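Local coordinates for thioesterase (Pseudomonas aeruginosa, PDB 3QY3), which probably hydrolyses fatty acyl-CoA thioesters, as a hotdog-fold enzyme of the thioesterase-like superfamily built from several identical subunits, at residues T50-Y55 with K89-P94; Q54-A59 with L113-H118. All blocks are in the same frame, centred on the assembly; numbering follows the deposited sequence.

Contact 1. Residues T50-Y55 with K89-P94; sequences TLYFQY and KPVVHP
The N-terminal part of the hotdog helix 51-66 meets the loop that joins strands 76-87 and 96-106, and Tyr52 and Val91 make nearly the whole contact. Tyr52 has CG anti to its carbonyl carbon (chi1 -70°), which sends the ring off the helix with the hydroxyl leading. Tyr52 OH accepts a weak hydrogen bond from Val91 N at 3.2 Å, with an N-H...O angle of 134°. The bond is bent at the donor, and the nitrogen lies nearly in line with CZ-OH (about 165°) rather than where a lone pair is expected, both consistent with a weak bond. The same oxygen also touches the side chain, with Tyr52 OH to Val91 CG2 at 3.4 Å. Because CG2 stands beside Val91's own backbone N, amide and methyl are presented together. That methyl lies at the ring edge, close to the ring plane, with Tyr52 CE1 to Val91 CG2 at 4.0 Å. Beyond the pair, Tyr52 rests on Leu117 and Val91 on Thr119, both of strand 110-119, while the backbone of Val91 is also hydrogen-bonded to that of Val47. With 108 Å² buried in all, the contact is small: one weak polar link places the phenol oxygen against the loop backbone, and the neighbouring CG2 methyl probably helps to shield that bond from solvent.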
loop_
_atom_site.group_PDB
_atom_site.type_symbol
_atom_site.label_atom_id
_atom_site.label_comp_id
_atom_site.label_asym_id
_atom_site.label_seq_id
_atom_site.Cartn_x
_atom_site.Cartn_y
_atom_site.Cartn_z
ATOM N N THR A 50 8.314 -4.822 -2.529
ATOM C CA THR A 50 7.634 -4.834 -1.205
ATOM C C THR A 50 6.395 -5.736 -1.157
ATOM O O THR A 50 6.096 -6.381 -0.142
ATOM C CB THR A 50 7.207 -3.360 -0.785
ATOM O OG1 THR A 50 8.376 -2.541 -0.722
ATOM C CG2 THR A 50 6.482 -3.328 0.595
ATOM N N LEU A 51 5.618 -5.715 -2.252
ATOM C CA LEU A 51 4.339 -6.408 -2.314
ATOM C C LEU A 51 4.476 -7.950 -2.148
ATOM O O LEU A 51 3.550 -8.586 -1.686
ATOM C CB LEU A 51 3.543 -6.040 -3.568
ATOM C CG LEU A 51 2.534 -4.894 -3.419
ATOM C CD1 LEU A 51 1.302 -5.390 -2.542
ATOM C CD2 LEU A 51 3.202 -3.687 -2.814
ATOM N N TYR A 52 5.624 -8.527 -2.486
ATOM C CA TYR A 52 5.802 -9.966 -2.308
ATOM C C TYR A 52 5.665 -10.360 -0.861
ATOM O O TYR A 52 5.109 -11.407 -0.531
ATOM C CB TYR A 52 7.141 -10.433 -2.837
ATOM C CG TYR A 52 7.188 -10.374 -4.361
ATOM C CD1 TYR A 52 6.522 -11.296 -5.143
ATOM C CD2 TYR A 52 7.741 -9.321 -4.990
ATOM C CE1 TYR A 52 6.522 -11.205 -6.524
ATOM C CE2 TYR A 52 7.783 -9.210 -6.367
ATOM C CZ TYR A 52 7.129 -10.179 -7.137
ATOM O OH TYR A 52 7.170 -10.048 -8.515
ATOM N N PHE A 53 6.056 -9.445 0.022
ATOM C CA PHE A 53 5.876 -9.697 1.459
ATOM C C PHE A 53 4.445 -9.658 1.940
ATOM O O PHE A 53 4.096 -10.391 2.878
ATOM C CB PHE A 53 6.786 -8.770 2.251
ATOM C CG PHE A 53 8.260 -9.045 2.041
ATOM C CD1 PHE A 53 8.867 -10.154 2.571
ATOM C CD2 PHE A 53 9.008 -8.197 1.262
ATOM C CE1 PHE A 53 10.254 -10.406 2.379
ATOM C CE2 PHE A 53 10.326 -8.465 1.028
ATOM C CZ PHE A 53 10.970 -9.553 1.618
ATOM N N GLN A 54 3.622 -8.881 1.223
ATOM C CA GLN A 54 2.189 -8.889 1.486
ATOM C C GLN A 54 1.588 -10.194 1.012
ATOM O O GLN A 54 0.663 -10.726 1.663
ATOM C CB GLN A 54 1.488 -7.703 0.849
ATOM C CG GLN A 54 0.051 -7.648 1.177
ATOM C CD GLN A 54 -0.624 -6.290 0.874
ATOM O OE1 GLN A 54 -1.153 -6.044 -0.228
ATOM N NE2 GLN A 54 -0.633 -5.400 1.888
ATOM N N TYR A 55 2.025 -10.657 -0.161
ATOM C CA TYR A 55 1.577 -11.962 -0.644
ATOM C C TYR A 55 1.899 -13.085 0.322
ATOM O O TYR A 55 1.010 -13.919 0.661
ATOM C CB TYR A 55 2.137 -12.269 -2.040
ATOM C CG TYR A 55 1.883 -11.262 -3.143
ATOM C CD1 TYR A 55 0.865 -10.356 -3.073
ATOM C CD2 TYR A 55 2.654 -11.278 -4.298
ATOM C CE1 TYR A 55 0.647 -9.368 -4.091
ATOM C CE2 TYR A 55 2.396 -10.380 -5.341
ATOM C CZ TYR A 55 1.384 -9.452 -5.232
ATOM O OH TYR A 55 1.253 -8.576 -6.276
ATOM N N LYS A 89 12.308 -13.920 -10.535
ATOM C CA LYS A 89 11.636 -13.545 -11.796
ATOM C C LYS A 89 10.524 -12.553 -11.421
ATOM O O LYS A 89 9.840 -12.741 -10.400
ATOM C CB LYS A 89 10.996 -14.745 -12.483
ATOM C CG LYS A 89 11.903 -15.964 -12.657
ATOM C CD LYS A 89 11.238 -17.201 -13.434
ATOM C CE LYS A 89 10.227 -16.855 -14.512
ATOM N NZ LYS A 89 10.776 -16.295 -15.807
ATOM N N PRO A 90 10.344 -11.528 -12.239
ATOM C CA PRO A 90 9.284 -10.537 -11.955
ATOM C C PRO A 90 7.932 -11.054 -12.311
ATOM O O PRO A 90 7.799 -11.909 -13.195
ATOM C CB PRO A 90 9.673 -9.337 -12.853
ATOM C CG PRO A 90 10.438 -9.946 -13.965
ATOM C CD PRO A 90 11.115 -11.178 -13.445
ATOM N N VAL A 91 6.918 -10.502 -11.650
ATOM C CA VAL A 91 5.525 -10.796 -11.964
ATOM C C VAL A 91 4.946 -9.529 -12.568
ATOM O O VAL A 91 5.203 -8.419 -12.096
ATOM C CB VAL A 91 4.746 -11.214 -10.735
ATOM C CG1 VAL A 91 3.208 -11.354 -11.011
ATOM C CG2 VAL A 91 5.305 -12.510 -10.052
ATOM N N VAL A 92 4.143 -9.709 -13.608
ATOM C CA VAL A 92 3.478 -8.629 -14.275
ATOM C C VAL A 92 1.964 -8.855 -14.287
ATOM O O VAL A 92 1.494 -9.905 -14.682
ATOM C CB VAL A 92 4.037 -8.470 -15.664
ATOM C CG1 VAL A 92 3.280 -7.407 -16.511
ATOM C CG2 VAL A 92 5.529 -8.062 -15.598
ATOM N N HIS A 93 1.210 -7.824 -13.914
ATOM C CA HIS A 93 -0.264 -7.877 -13.994
ATOM C C HIS A 93 -0.760 -8.075 -15.432
ATOM O O HIS A 93 -0.207 -7.499 -16.379
ATOM C CB HIS A 93 -0.815 -6.563 -13.426
ATOM C CG HIS A 93 -2.312 -6.510 -13.291
ATOM N ND1 HIS A 93 -3.139 -6.137 -14.318
ATOM C CD2 HIS A 93 -3.122 -6.791 -12.236
ATOM C CE1 HIS A 93 -4.401 -6.162 -13.899
ATOM N NE2 HIS A 93 -4.416 -6.524 -12.629
ATOM N N PRO A 94 -1.846 -8.835 -15.620
ATOM C CA PRO A 94 -2.598 -9.593 -14.644
ATOM C C PRO A 94 -1.855 -10.924 -14.358
ATOM O O PRO A 94 -1.294 -11.532 -15.268
ATOM C CB PRO A 94 -3.917 -9.871 -15.337
ATOM C CG PRO A 94 -3.633 -9.762 -16.774
ATOM C CD PRO A 94 -2.491 -8.846 -16.959
#

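Contact 2. Residues Q54-A59 with L113-H118; sequences QYLEEA and LEHRLH
His115 NE2, on the ring that meets Leu56, is hydrogen-bonded to His85 ND1 of strand 76-87, the two imidazole planes lying about 15° apart. This bond gives the buried nitrogen a polar partner and should limit rotation of the ring, one face of which takes an apolar neighbour, Leu56 of the helix. Leu56 CD2 stands 3.5 Å from the centroid of the His115 ring and 18° off the normal, a CH-pi contact over the face. The other methyl lies above the same face but nearer the far rim, with Leu56 CD1 to His115 CE1 at 3.4 Å and to His115 NE2 at 3.5 Å. The isobutyl fork thus spans the imidazole, and the two side chains run at about a right angle. With CG between the backbone N and carbonyl carbon (chi1 68°), His115 presents that face to Leu56. Leu117, two residues along the strand and facing the same way, closes the group: Leu56 CD2 to Leu117 CD1 is 3.6 Å. Val99 of strand 96-106 touches both Leu56 and Leu117. All three residues that meet here are buried, and the CA atoms of Leu56 and His115 are 8.0 Å apart. Leu56 thus seats the helix on an imidazole face and a leucine of the sheet; a long helix held against the concave side of a curved antiparallel sheet is the defining arrangement of the hotdog fold.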
loop_
_atom_site.group_PDB
_atom_site.type_symbol
_atom_site.label_atom_id
_atom_site.label_comp_id
_atom_site.label_asym_id
_atom_site.label_seq_id
_atom_site.Cartn_x
_atom_site.Cartn_y
_atom_site.Cartn_z
ATOM N N GLN A 54 3.622 -8.881 1.223
ATOM C CA GLN A 54 2.189 -8.889 1.486
ATOM C C GLN A 54 1.588 -10.194 1.012
ATOM O O GLN A 54 0.663 -10.726 1.663
ATOM C CB GLN A 54 1.488 -7.703 0.849
ATOM C CG GLN A 54 0.051 -7.648 1.177
ATOM C CD GLN A 54 -0.624 -6.290 0.874
ATOM O OE1 GLN A 54 -1.153 -6.044 -0.228
ATOM N NE2 GLN A 54 -0.633 -5.400 1.888
ATOM N N TYR A 55 2.025 -10.657 -0.161
ATOM C CA TYR A 55 1.577 -11.962 -0.644
ATOM C C TYR A 55 1.899 -13.085 0.322
ATOM O O TYR A 55 1.010 -13.919 0.661
ATOM C CB TYR A 55 2.137 -12.269 -2.040
ATOM C CG TYR A 55 1.883 -11.262 -3.143
ATOM C CD1 TYR A 55 0.865 -10.356 -3.073
ATOM C CD2 TYR A 55 2.654 -11.278 -4.298
ATOM C CE1 TYR A 55 0.647 -9.368 -4.091
ATOM C CE2 TYR A 55 2.396 -10.380 -5.341
ATOM C CZ TYR A 55 1.384 -9.452 -5.232
ATOM O OH TYR A 55 1.253 -8.576 -6.276
ATOM N N LEU A 56 3.121 -13.049 0.854
ATOM C CA LEU A 56 3.577 -14.055 1.846
ATOM C C LEU A 56 2.773 -13.938 3.141
ATOM O O LEU A 56 2.303 -14.932 3.697
ATOM C CB LEU A 56 5.060 -13.901 2.128
ATOM C CG LEU A 56 5.956 -14.278 0.957
ATOM C CD1 LEU A 56 7.375 -13.799 1.283
ATOM C CD2 LEU A 56 5.943 -15.769 0.622
ATOM N N GLU A 57 2.527 -12.686 3.585
ATOM C CA GLU A 57 1.647 -12.466 4.718
ATOM C C GLU A 57 0.258 -13.017 4.522
ATOM O O GLU A 57 -0.255 -13.708 5.410
ATOM C CB GLU A 57 1.515 -10.956 4.979
ATOM C CG GLU A 57 0.593 -10.562 6.092
ATOM C CD GLU A 57 0.488 -9.074 6.139
ATOM O OE1 GLU A 57 -0.207 -8.511 5.267
ATOM O OE2 GLU A 57 1.159 -8.452 6.956
ATOM N N GLU A 58 -0.339 -12.754 3.360
ATOM C CA GLU A 58 -1.675 -13.288 3.057
ATOM C C GLU A 58 -1.709 -14.826 3.116
ATOM O O GLU A 58 -2.646 -15.415 3.674
ATOM C CB GLU A 58 -2.178 -12.758 1.736
ATOM C CG GLU A 58 -3.636 -13.110 1.536
ATOM C CD GLU A 58 -4.580 -12.416 2.554
ATOM O OE1 GLU A 58 -4.135 -11.434 3.220
ATOM O OE2 GLU A 58 -5.745 -12.838 2.644
ATOM N N ALA A 59 -0.672 -15.447 2.590
ATOM C CA ALA A 59 -0.606 -16.911 2.566
ATOM C C ALA A 59 -0.529 -17.426 3.994
ATOM O O ALA A 59 -1.245 -18.400 4.357
ATOM C CB ALA A 59 0.561 -17.389 1.748
ATOM N N LEU A 113 8.956 -21.085 8.435
ATOM C CA LEU A 113 8.113 -21.403 7.310
ATOM C C LEU A 113 8.854 -21.052 6.053
ATOM O O LEU A 113 9.168 -19.868 5.815
ATOM C CB LEU A 113 6.816 -20.594 7.332
ATOM C CG LEU A 113 5.648 -20.889 8.171
ATOM C CD1 LEU A 113 4.511 -19.774 7.872
ATOM C CD2 LEU A 113 5.180 -22.368 7.879
ATOM N N GLU A 114 9.116 -22.055 5.242
ATOM C CA GLU A 114 9.854 -21.872 4.020
ATOM C C GLU A 114 8.842 -21.624 2.930
ATOM O O GLU A 114 7.749 -22.223 2.942
ATOM C CB GLU A 114 10.690 -23.105 3.759
ATOM C CG GLU A 114 11.584 -23.363 4.910
ATOM C CD GLU A 114 12.987 -23.337 4.581
ATOM O OE1 GLU A 114 13.409 -22.355 3.938
ATOM O OE2 GLU A 114 13.650 -24.338 4.952
ATOM N N HIS A 115 9.173 -20.767 1.963
ATOM C CA HIS A 115 8.254 -20.459 0.921
ATOM C C HIS A 115 8.860 -20.539 -0.483
ATOM O O HIS A 115 10.083 -20.338 -0.674
ATOM C CB HIS A 115 7.579 -19.067 1.153
ATOM C CG HIS A 115 8.508 -17.887 1.021
ATOM N ND1 HIS A 115 9.021 -17.226 2.111
ATOM C CD2 HIS A 115 8.987 -17.236 -0.073
ATOM C CE1 HIS A 115 9.752 -16.206 1.690
ATOM N NE2 HIS A 115 9.789 -16.223 0.365
ATOM N N ARG A 116 7.982 -20.843 -1.437
ATOM C CA ARG A 116 8.301 -20.741 -2.842
ATOM C C ARG A 116 7.118 -20.096 -3.537
ATOM O O ARG A 116 5.946 -20.371 -3.188
ATOM C CB ARG A 116 8.642 -22.103 -3.423
ATOM C CG ARG A 116 10.039 -22.528 -2.970
ATOM C CD ARG A 116 10.390 -23.956 -3.328
ATOM N NE ARG A 116 10.766 -24.085 -4.720
ATOM C CZ ARG A 116 9.913 -24.428 -5.666
ATOM N NH1 ARG A 116 8.646 -24.651 -5.336
ATOM N NH2 ARG A 116 10.324 -24.545 -6.925
ATOM N N LEU A 117 7.428 -19.214 -4.479
ATOM C CA LEU A 117 6.441 -18.439 -5.190
ATOM C C LEU A 117 6.487 -18.787 -6.690
ATOM O O LEU A 117 7.561 -18.897 -7.276
ATOM C CB LEU A 117 6.776 -16.970 -4.989
ATOM C CG LEU A 117 5.972 -16.127 -4.076
ATOM C CD1 LEU A 117 5.652 -16.887 -2.784
ATOM C CD2 LEU A 117 6.657 -14.770 -3.949
ATOM N N HIS A 118 5.310 -19.045 -7.273
ATOM C CA HIS A 118 5.135 -19.345 -8.689
ATOM C C HIS A 118 3.934 -18.437 -9.150
ATOM O O HIS A 118 3.392 -17.667 -8.380
ATOM C CB HIS A 118 4.765 -20.835 -8.906
ATOM C CG HIS A 118 5.618 -21.830 -8.148
ATOM N ND1 HIS A 118 6.905 -22.160 -8.520
ATOM C CD2 HIS A 118 5.329 -22.611 -7.081
ATOM C CE1 HIS A 118 7.381 -23.079 -7.701
ATOM N NE2 HIS A 118 6.448 -23.360 -6.808
#

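In the fold
Contacts 1 and 2 use overlapping stretches of helix 51-66, sharing Gln54 and Tyr55; their centres lie 10 Å apart. They meet through Tyr52 CD1 and Leu117 CD2, 3.7 Å apart, which carries apolar packing from the loop 89-94 into the helix-sheet core. Contact 2 is central, about 4 Å from the centre of the chain, whereas contact 1 lies about 13 Å out and is partly exposed. Both reach the second subunit: Gln54 bonds to its Arg37, and Glu58 of one subunit bonds to His93 of the other, linking residues from both contacts. In hotdog thioesterases active sites generally lie between paired subunits, so these subunit-spanning bonds may lie near one, though neither contact contains an established catalytic residue.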